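Local coordinates for protein 3',5'-nucleoside bisphosphate phosphatase (Chromobacterium violaceum, PDB 2YB1) that hydrolyses nucleoside 3',5'-bisphosphates to the nucleoside 5'-phosphate and orthophosphate, using three manganese ions per subunit, at residues F8-S13 against L17-V22. Numbering follows the deposited sequence.
Sequences FHSRTS and LTPTEV. With MN (manganese (II) ion), chain C.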
loop_
_atom_site.group_PDB
_atom_site.type_symbol
_atom_site.label_atom_id
_atom_site.label_comp_id
_atom_site.label_asym_id
_atom_site.label_seq_id
_atom_site.Cartn_x
_atom_site.Cartn_y
_atom_site.Cartn_z
ATOM N N PHE A 8 -5.325 2.080 1.868
ATOM C CA PHE A 8 -5.517 1.298 3.101
ATOM C C PHE A 8 -5.559 -0.193 2.782
ATOM O O PHE A 8 -5.631 -0.575 1.607
ATOM C CB PHE A 8 -6.777 1.747 3.892
ATOM C CG PHE A 8 -8.059 1.804 3.077
ATOM C CD1 PHE A 8 -8.889 0.685 2.972
ATOM C CD2 PHE A 8 -8.472 2.997 2.475
ATOM C CE1 PHE A 8 -10.075 0.735 2.222
ATOM C CE2 PHE A 8 -9.659 3.059 1.729
ATOM C CZ PHE A 8 -10.467 1.922 1.609
ATOM N N HIS A 9 -5.579 -1.020 3.828
ATOM C CA HIS A 9 -5.397 -2.465 3.689
ATOM C C HIS A 9 -6.495 -3.268 4.359
ATOM O O HIS A 9 -7.218 -2.758 5.216
ATOM C CB HIS A 9 -4.047 -2.887 4.274
ATOM C CG HIS A 9 -2.889 -2.302 3.535
ATOM N ND1 HIS A 9 -2.242 -2.973 2.523
ATOM C CD2 HIS A 9 -2.306 -1.083 3.613
ATOM C CE1 HIS A 9 -1.294 -2.202 2.019
ATOM N NE2 HIS A 9 -1.311 -1.050 2.665
ATOM N N SER A 10 -6.593 -4.538 3.972
ATOM C CA SER A 10 -7.583 -5.444 4.529
ATOM C C SER A 10 -6.890 -6.767 4.790
ATOM O O SER A 10 -5.696 -6.906 4.495
ATOM C CB SER A 10 -8.727 -5.657 3.532
ATOM O OG SER A 10 -8.316 -6.497 2.460
ATOM N N ARG A 11 -7.633 -7.742 5.318
ATOM C CA ARG A 11 -7.075 -9.073 5.572
ATOM C C ARG A 11 -6.650 -9.789 4.292
ATOM O O ARG A 11 -5.967 -10.816 4.347
ATOM C CB ARG A 11 -8.051 -9.931 6.393
ATOM C CG ARG A 11 -8.298 -9.392 7.793
ATOM C CD ARG A 11 -9.186 -10.340 8.616
ATOM N NE ARG A 11 -8.403 -11.468 9.107
ATOM C CZ ARG A 11 -7.630 -11.419 10.192
ATOM N NH1 ARG A 11 -7.555 -10.292 10.908
ATOM N NH2 ARG A 11 -6.935 -12.492 10.569
ATOM N N THR A 12 -7.036 -9.246 3.135
ATOM C CA THR A 12 -6.526 -9.777 1.871
ATOM C C THR A 12 -4.993 -9.718 1.850
ATOM O O THR A 12 -4.344 -10.639 1.341
ATOM C CB THR A 12 -7.083 -9.039 0.627
ATOM O OG1 THR A 12 -8.503 -9.189 0.575
ATOM C CG2 THR A 12 -6.472 -9.627 -0.668
ATOM N N SER A 13 -4.398 -8.651 2.387
ATOM C CA SER A 13 -2.957 -8.742 2.572
ATOM C C SER A 13 -2.505 -8.607 4.025
ATOM O O SER A 13 -2.538 -9.593 4.767
ATOM C CB SER A 13 -2.244 -7.695 1.702
ATOM O OG SER A 13 -2.641 -6.359 2.017
ATOM N N LEU A 17 -8.582 -5.852 9.229
ATOM C CA LEU A 17 -10.025 -5.884 8.964
ATOM C C LEU A 17 -10.327 -6.473 7.594
ATOM O O LEU A 17 -9.573 -6.274 6.646
ATOM C CB LEU A 17 -10.604 -4.461 9.017
ATOM C CG LEU A 17 -10.994 -3.840 10.364
ATOM C CD1 LEU A 17 -9.969 -4.119 11.424
ATOM C CD2 LEU A 17 -11.217 -2.343 10.213
ATOM N N THR A 18 -11.441 -7.183 7.476
ATOM C CA THR A 18 -11.865 -7.665 6.167
ATOM C C THR A 18 -12.212 -6.471 5.266
ATOM O O THR A 18 -12.407 -5.348 5.740
ATOM C CB THR A 18 -13.097 -8.590 6.267
ATOM O OG1 THR A 18 -14.223 -7.830 6.724
ATOM C CG2 THR A 18 -12.826 -9.753 7.236
ATOM N N PRO A 19 -12.290 -6.710 3.952
ATOM C CA PRO A 19 -12.692 -5.625 3.054
ATOM C C PRO A 19 -14.018 -4.989 3.503
ATOM O O PRO A 19 -14.143 -3.769 3.490
ATOM C CB PRO A 19 -12.828 -6.336 1.698
ATOM C CG PRO A 19 -11.820 -7.498 1.801
ATOM C CD PRO A 19 -11.977 -7.962 3.227
ATOM N N THR A 20 -15.000 -5.800 3.904
ATOM C CA THR A 20 -16.270 -5.238 4.362
ATOM C C THR A 20 -16.071 -4.405 5.632
ATOM O O THR A 20 -16.573 -3.279 5.737
ATOM C CB THR A 20 -17.350 -6.319 4.569
ATOM O OG1 THR A 20 -17.723 -6.861 3.300
ATOM C CG2 THR A 20 -18.598 -5.724 5.206
ATOM N N GLU A 21 -15.312 -4.939 6.584
ATOM C CA GLU A 21 -15.116 -4.256 7.859
ATOM C C GLU A 21 -14.387 -2.926 7.714
ATOM O O GLU A 21 -14.735 -1.951 8.381
ATOM C CB GLU A 21 -14.357 -5.151 8.842
ATOM C CG GLU A 21 -15.162 -6.341 9.336
ATOM C CD GLU A 21 -14.313 -7.324 10.129
ATOM O OE1 GLU A 21 -13.069 -7.271 10.021
ATOM O OE2 GLU A 21 -14.888 -8.148 10.856
ATOM N N VAL A 22 -13.371 -2.885 6.855
ATOM C CA VAL A 22 -12.557 -1.669 6.721
ATOM C C VAL A 22 -13.345 -0.568 6.001
ATOM O O VAL A 22 -13.280 0.606 6.378
ATOM C CB VAL A 22 -11.166 -1.951 6.068
ATOM C CG1 VAL A 22 -11.304 -2.269 4.586
ATOM C CG2 VAL A 22 -10.182 -0.766 6.312
HETATM MN MN MN C . 0.217 0.432 2.321
HETATM O O HOH W 1 -7.622 -3.500 7.757
#
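The loop that supplies His9 to the manganese site packs against the start of helix 19-27 and the residues leading into it; Arg11 N donates to Leu17 O, just ahead of the N-cap, over 2.8 Å. The bond is bent, 136° at the hydrogen, and the donor stands above the carbonyl plane. A water carries a second link, donating to His9 O and accepting from Leu17 N. Val22, in the first turn of the helix, sets its two methyls obliquely against the Phe8 ring, CG2 lying 3.9 Å from CD1, while the same CG2 also touches His9 O. Both segments belong to the PHP domain, whose metal-binding His-X-His pair, His7 and His9, follows strand 4-5. His9 turns away from the helix: its NE2 binds manganese at 2.2 Å, beside His7, Glu64 and Asp248, and its ND1 donates a weak hydrogen bond to Ser13 OG, which lies in the ring plane. Ser10 opens an ST turn, its OG accepting from Thr12 N; a chi1 of 74° also brings OG within 3.7 Å of Pro19 CG. Asp38 hydrogen-bonds to the hydroxyls of Ser10 and Ser13, and Ser13 OG also meets His39 N. Thr18 and Glu21 form a capping box, Glu21 N giving to Thr18 OG1 and Thr18 N to Glu21 OE1 at 3.0 Å. Arg11 CD rests on Thr18 CG2; the arginine chain bends at chi3 (78°), its NE forming a salt bridge with Asp127.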